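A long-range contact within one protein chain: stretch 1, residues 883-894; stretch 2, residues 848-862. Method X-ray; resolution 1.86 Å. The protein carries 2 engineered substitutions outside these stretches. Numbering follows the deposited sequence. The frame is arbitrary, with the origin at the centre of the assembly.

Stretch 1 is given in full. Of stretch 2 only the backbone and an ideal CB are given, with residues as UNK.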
# COMPACT_ATOMS: atom_id res chain seq x y z
N HIS A 883 10.21 -24.33 -20.34
CA HIS A 883 9.04 -24.27 -19.43
C HIS A 883 9.42 -23.53 -18.14
O HIS A 883 8.93 -23.87 -17.08
CB HIS A 883 8.46 -25.66 -19.18
CG HIS A 883 7.94 -26.28 -20.42
ND1 HIS A 883 6.80 -25.87 -21.01
CD2 HIS A 883 8.44 -27.25 -21.20
CE1 HIS A 883 6.60 -26.57 -22.10
NE2 HIS A 883 7.58 -27.40 -22.24
N GLY A 884 10.31 -22.56 -18.27
CA GLY A 884 10.76 -21.72 -17.16
C GLY A 884 11.35 -20.44 -17.70
O GLY A 884 11.82 -20.46 -18.80
N TYR A 885 11.38 -19.38 -16.90
CA TYR A 885 11.90 -18.09 -17.41
C TYR A 885 13.40 -18.18 -17.68
O TYR A 885 14.08 -18.98 -17.09
CB TYR A 885 11.56 -16.96 -16.44
CG TYR A 885 12.49 -16.82 -15.27
CD1 TYR A 885 12.35 -17.61 -14.15
CD2 TYR A 885 13.49 -15.87 -15.28
CE1 TYR A 885 13.20 -17.46 -13.06
CE2 TYR A 885 14.34 -15.71 -14.20
CZ TYR A 885 14.20 -16.52 -13.10
OH TYR A 885 15.04 -16.36 -12.05
N THR A 886 13.87 -17.33 -18.58
CA THR A 886 15.30 -17.26 -18.95
C THR A 886 15.92 -16.07 -18.22
O THR A 886 15.49 -14.97 -18.44
CB THR A 886 15.45 -17.04 -20.46
OG1 THR A 886 14.77 -18.09 -21.13
CG2 THR A 886 16.89 -16.98 -20.89
N LYS A 887 16.96 -16.32 -17.43
CA LYS A 887 17.61 -15.28 -16.60
C LYS A 887 18.19 -14.16 -17.45
O LYS A 887 18.00 -13.03 -17.11
CB LYS A 887 18.64 -15.92 -15.67
CG LYS A 887 18.02 -16.81 -14.61
CD LYS A 887 18.97 -17.26 -13.55
CE LYS A 887 18.30 -18.21 -12.58
NZ LYS A 887 19.16 -18.55 -11.43
N ASP A 888 18.83 -14.50 -18.56
CA ASP A 888 19.43 -13.48 -19.46
C ASP A 888 18.35 -12.59 -20.07
O ASP A 888 18.68 -11.48 -20.41
CB ASP A 888 20.29 -14.13 -20.53
CG ASP A 888 21.67 -14.50 -20.02
OD1 ASP A 888 21.91 -14.34 -18.82
OD2 ASP A 888 22.46 -14.94 -20.84
N PHE A 889 17.18 -13.14 -20.33
CA PHE A 889 16.05 -12.41 -20.94
C PHE A 889 15.55 -11.33 -19.96
O PHE A 889 15.19 -10.28 -20.38
CB PHE A 889 15.00 -13.41 -21.39
CG PHE A 889 13.99 -12.93 -22.39
CD1 PHE A 889 14.07 -11.67 -22.94
CD2 PHE A 889 12.94 -13.74 -22.77
CE1 PHE A 889 13.12 -11.24 -23.85
CE2 PHE A 889 11.99 -13.30 -23.67
CZ PHE A 889 12.08 -12.05 -24.20
N VAL A 890 15.52 -11.66 -18.67
CA VAL A 890 15.10 -10.68 -17.64
C VAL A 890 16.09 -9.52 -17.66
O VAL A 890 15.67 -8.40 -17.70
CB VAL A 890 15.06 -11.34 -16.25
CG1 VAL A 890 14.79 -10.32 -15.16
CG2 VAL A 890 14.06 -12.47 -16.17
N LYS A 891 17.38 -9.82 -17.68
CA LYS A 891 18.42 -8.76 -17.68
C LYS A 891 18.30 -7.89 -18.93
O LYS A 891 18.44 -6.71 -18.82
CB LYS A 891 19.80 -9.39 -17.53
CG LYS A 891 19.94 -10.29 -16.32
CD LYS A 891 21.34 -10.46 -15.85
CE LYS A 891 22.17 -11.36 -16.74
NZ LYS A 891 23.61 -11.30 -16.42
N ALA A 892 18.07 -8.49 -20.09
CA ALA A 892 17.93 -7.72 -21.34
C ALA A 892 16.70 -6.82 -21.25
O ALA A 892 16.79 -5.66 -21.56
CB ALA A 892 17.80 -8.69 -22.48
N LEU A 893 15.59 -7.38 -20.78
CA LEU A 893 14.33 -6.61 -20.66
C LEU A 893 14.48 -5.45 -19.66
O LEU A 893 13.89 -4.44 -19.88
CB LEU A 893 13.21 -7.57 -20.27
CG LEU A 893 12.74 -8.48 -21.39
CD1 LEU A 893 11.77 -9.52 -20.87
CD2 LEU A 893 12.14 -7.69 -22.53
N ASN A 894 15.27 -5.65 -18.62
CA ASN A 894 15.48 -4.67 -17.53
C ASN A 894 16.61 -3.70 -17.86
O ASN A 894 16.82 -2.79 -17.10
CB ASN A 894 15.82 -5.38 -16.22
CG ASN A 894 14.62 -5.99 -15.54
OD1 ASN A 894 13.50 -5.65 -15.85
ND2 ASN A 894 14.87 -6.86 -14.58
N UNK A 848 7.17 -16.40 -6.81
CA UNK A 848 6.31 -15.43 -7.52
C UNK A 848 7.14 -14.76 -8.62
O UNK A 848 6.65 -14.52 -9.69
CB UNK A 848 5.74 -14.39 -6.56
N UNK A 849 8.40 -14.51 -8.31
CA UNK A 849 9.29 -13.86 -9.30
C UNK A 849 9.40 -14.74 -10.54
O UNK A 849 9.24 -14.24 -11.62
CB UNK A 849 10.68 -13.60 -8.71
N UNK A 850 9.64 -16.04 -10.36
CA UNK A 850 9.75 -16.92 -11.55
C UNK A 850 8.42 -17.05 -12.29
O UNK A 850 8.45 -17.17 -13.48
CB UNK A 850 10.24 -18.31 -11.14
N UNK A 851 7.31 -17.08 -11.58
CA UNK A 851 6.01 -17.16 -12.30
C UNK A 851 5.83 -15.90 -13.13
O UNK A 851 5.52 -15.99 -14.26
CB UNK A 851 4.84 -17.33 -11.33
N UNK A 852 6.08 -14.75 -12.52
CA UNK A 852 5.84 -13.47 -13.22
C UNK A 852 6.70 -13.37 -14.47
O UNK A 852 6.19 -13.05 -15.51
CB UNK A 852 6.13 -12.28 -12.30
N UNK A 853 7.98 -13.66 -14.34
CA UNK A 853 8.90 -13.57 -15.50
C UNK A 853 8.55 -14.60 -16.58
O UNK A 853 8.67 -14.29 -17.75
CB UNK A 853 10.35 -13.78 -15.05
N UNK A 854 8.17 -15.81 -16.19
CA UNK A 854 7.82 -16.78 -17.25
C UNK A 854 6.61 -16.28 -18.04
O UNK A 854 6.65 -16.24 -19.23
CB UNK A 854 7.53 -18.16 -16.65
N UNK A 855 5.56 -15.87 -17.35
CA UNK A 855 4.34 -15.37 -18.03
C UNK A 855 4.70 -14.13 -18.84
O UNK A 855 4.29 -14.02 -19.96
CB UNK A 855 3.23 -15.05 -17.02
N UNK A 856 5.51 -13.25 -18.27
CA UNK A 856 5.87 -12.01 -18.99
C UNK A 856 6.62 -12.36 -20.28
O UNK A 856 6.32 -11.79 -21.28
CB UNK A 856 6.73 -11.10 -18.11
N UNK A 857 7.57 -13.28 -20.21
CA UNK A 857 8.37 -13.68 -21.39
C UNK A 857 7.46 -14.31 -22.45
O UNK A 857 7.66 -14.07 -23.60
CB UNK A 857 9.47 -14.66 -20.99
N UNK A 858 6.50 -15.12 -22.03
CA UNK A 858 5.55 -15.72 -23.00
C UNK A 858 4.74 -14.61 -23.67
O UNK A 858 4.51 -14.69 -24.84
CB UNK A 858 4.62 -16.72 -22.31
N UNK A 859 4.30 -13.61 -22.90
CA UNK A 859 3.52 -12.50 -23.47
C UNK A 859 4.39 -11.70 -24.44
O UNK A 859 3.89 -11.29 -25.46
CB UNK A 859 2.98 -11.59 -22.37
N UNK A 860 5.64 -11.45 -24.09
CA UNK A 860 6.54 -10.65 -24.97
C UNK A 860 6.82 -11.37 -26.29
O UNK A 860 6.87 -10.72 -27.30
CB UNK A 860 7.86 -10.36 -24.26
N UNK A 861 7.04 -12.68 -26.22
CA UNK A 861 7.43 -13.46 -27.42
C UNK A 861 6.23 -13.95 -28.23
O UNK A 861 6.45 -14.52 -29.26
CB UNK A 861 8.28 -14.66 -27.01
N UNK A 862 5.01 -13.74 -27.75
CA UNK A 862 3.83 -14.19 -28.51
C UNK A 862 3.86 -13.53 -29.89
O UNK A 862 4.01 -12.33 -29.97
CB UNK A 862 2.53 -13.85 -27.77

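Phi/psi values near -63/-43 through most of stretch 2, with regular i to i+4 backbone bonds, define a helix; the helix axis of 887-893 crosses it at 73° with a closest approach of 10.7 Å. Positions are read by the direction of CA-to-CB.

Position 848 is out of reach, and its ideal CB has nothing of stretch 1 within 5.5 Å. Stretch 1 sets no preference; the residue is Tyr 848.

At 849 the CB points sideways, also with nothing within 5.5 Å, so a small side chain would fall short. A long apolar or aromatic one could reach the Tyr 885 ring and Val 890. Phe 849, with chi1 t, does so: its edge meets the face of Tyr 885 in an offset edge-to-face pair, centroids 5.8 Å apart and planes at 77°, and its CZ lies 4.4 Å from Val 890 CG1.

The ideal CB at 850 is already 3.6 Å from Tyr 885 CE1, which favours a small residue such as Gly, Ala or Ser, though a longer chain might turn aside. Ser 850 packs its CB 3.4 Å from Tyr 885 CE1. Its backbone serves too: a water donates to Ser 850 O (3.1 Å) and accepts from Tyr 885 N (3.0 Å).

Position 851 points away and 852 sideways, both beyond contact; they hold Ile 851 and Tyr 852.

At 853 the CB points toward stretch 1, 3.7 Å from Tyr 885 CB and 4.1 Å from Val 890 CG2. Ala, an apolar chain or a flat ring would suit. His 853, chi1 m, lays a ring face under the valine: Val 890 CG2 sits 4.1 Å from the ring centroid, 26° off the normal, a CH-pi contact.

The CA of 854 lies 4.3 Å from Tyr 885 CA, the nearest CA pair. CB runs sideways, 4.1 Å from Tyr 885 N, so an apolar or aromatic group can lie along the loop. Tyr 854 presents its ring edge, CD1 being 3.5 Å from Gly 884 C.

Position 855 is out of reach (Val 855); 856 points toward stretch 1 but makes no contact with it (Met 856).

Position 857 faces Thr 886 N, unpartnered within stretch 1, and Thr 886 O, which accepts only weak bonds there. Its ideal CB is 5.7 Å from Thr 886 N and 6.5 Å from Thr 886 O, a span that calls for the length of Gln; a shorter amide would not make both bonds. Gln 857, extended at chi2 t, accepts from Thr 886 N through OE1 (2.9 Å, 177°) and donates from NE2 to Thr 886 O (3.3 Å, 148°). Its CD also lies 3.5 Å from Phe 889 CD2.

Position 858 points away and 859 is out of reach; they hold Arg 858, whose NH1 donates to Tyr 854 OH (2.9 Å), and Cys 859. At 860, CB lies 4.5 Å from Phe 889 CZ, suiting an aliphatic chain; Ile 860 CG2 reaches that CZ at 4.1 Å. At 861 CB points sideways, 5.2 Å from Phe 889 CE2, so Val, Thr or Ser could sit near the ring; Thr 861 CG2 meets its edge, 3.7 Å from Phe 889 CE2. Position 862 is out of reach; it holds Lys 862.

Stretch 2 (848-862) YFSIYHYVMQRCITK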
# COMPACT_ATOMS: atom_id res chain seq x y z
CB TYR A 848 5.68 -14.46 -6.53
CG TYR A 848 4.61 -15.11 -5.69
CD1 TYR A 848 3.49 -15.65 -6.28
CD2 TYR A 848 4.74 -15.20 -4.33
CE1 TYR A 848 2.51 -16.26 -5.53
CE2 TYR A 848 3.77 -15.80 -3.56
CZ TYR A 848 2.64 -16.32 -4.16
OH TYR A 848 1.69 -16.91 -3.40
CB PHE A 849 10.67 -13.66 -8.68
CG PHE A 849 11.69 -13.00 -9.56
CD1 PHE A 849 12.47 -13.74 -10.43
CD2 PHE A 849 11.90 -11.64 -9.51
CE1 PHE A 849 13.41 -13.13 -11.23
CE2 PHE A 849 12.85 -11.03 -10.32
CZ PHE A 849 13.60 -11.78 -11.17
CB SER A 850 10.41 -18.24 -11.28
OG SER A 850 9.80 -18.88 -10.21
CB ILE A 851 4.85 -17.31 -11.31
CG1 ILE A 851 4.93 -18.61 -10.52
CG2 ILE A 851 3.52 -17.15 -12.02
CD1 ILE A 851 3.94 -18.70 -9.40
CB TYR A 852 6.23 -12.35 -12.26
CG TYR A 852 6.13 -10.97 -12.84
CD1 TYR A 852 4.95 -10.24 -12.75
CD2 TYR A 852 7.20 -10.37 -13.46
CE1 TYR A 852 4.84 -8.98 -13.28
CE2 TYR A 852 7.10 -9.10 -13.99
CZ TYR A 852 5.92 -8.40 -13.91
OH TYR A 852 5.85 -7.16 -14.42
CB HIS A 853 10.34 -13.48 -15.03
CG HIS A 853 10.64 -12.13 -14.47
ND1 HIS A 853 10.62 -11.01 -15.23
CD2 HIS A 853 10.89 -11.73 -13.22
CE1 HIS A 853 10.88 -9.98 -14.48
NE2 HIS A 853 11.04 -10.39 -13.26
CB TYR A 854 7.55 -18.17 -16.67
CG TYR A 854 7.10 -19.11 -17.74
CD1 TYR A 854 8.01 -19.68 -18.61
CD2 TYR A 854 5.76 -19.37 -17.96
CE1 TYR A 854 7.60 -20.50 -19.64
CE2 TYR A 854 5.33 -20.19 -18.98
CZ TYR A 854 6.26 -20.76 -19.82
OH TYR A 854 5.86 -21.55 -20.84
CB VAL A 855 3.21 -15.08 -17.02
CG1 VAL A 855 2.01 -14.45 -17.69
CG2 VAL A 855 2.82 -16.32 -16.24
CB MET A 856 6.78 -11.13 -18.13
CG MET A 856 7.24 -9.89 -18.83
SD MET A 856 5.95 -8.69 -19.18
CE MET A 856 5.73 -7.98 -17.55
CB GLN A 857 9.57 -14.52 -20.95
CG GLN A 857 10.58 -13.69 -20.18
CD GLN A 857 11.73 -14.45 -19.59
OE1 GLN A 857 11.95 -15.61 -19.89
NE2 GLN A 857 12.47 -13.79 -18.72
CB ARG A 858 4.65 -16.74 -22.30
CG ARG A 858 5.37 -18.01 -21.91
CD ARG A 858 5.85 -18.82 -23.09
NE ARG A 858 4.79 -19.05 -24.04
CZ ARG A 858 3.95 -20.06 -23.99
NH1 ARG A 858 4.03 -20.96 -23.03
NH2 ARG A 858 3.02 -20.18 -24.90
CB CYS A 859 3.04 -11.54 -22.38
SG CYS A 859 1.82 -12.23 -21.24
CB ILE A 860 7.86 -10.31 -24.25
CG1 ILE A 860 7.64 -9.47 -23.00
CG2 ILE A 860 8.84 -9.66 -25.20
CD1 ILE A 860 7.40 -8.04 -23.28
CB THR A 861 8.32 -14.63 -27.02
OG1 THR A 861 7.59 -15.45 -26.13
CG2 THR A 861 9.61 -14.17 -26.39
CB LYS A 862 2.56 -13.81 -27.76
CG LYS A 862 1.28 -14.38 -28.33
CD LYS A 862 0.09 -13.59 -27.91
CE LYS A 862 -1.19 -14.16 -28.48
NZ LYS A 862 -1.00 -15.55 -28.97
O HOH W 1 9.62 -19.84 -14.57
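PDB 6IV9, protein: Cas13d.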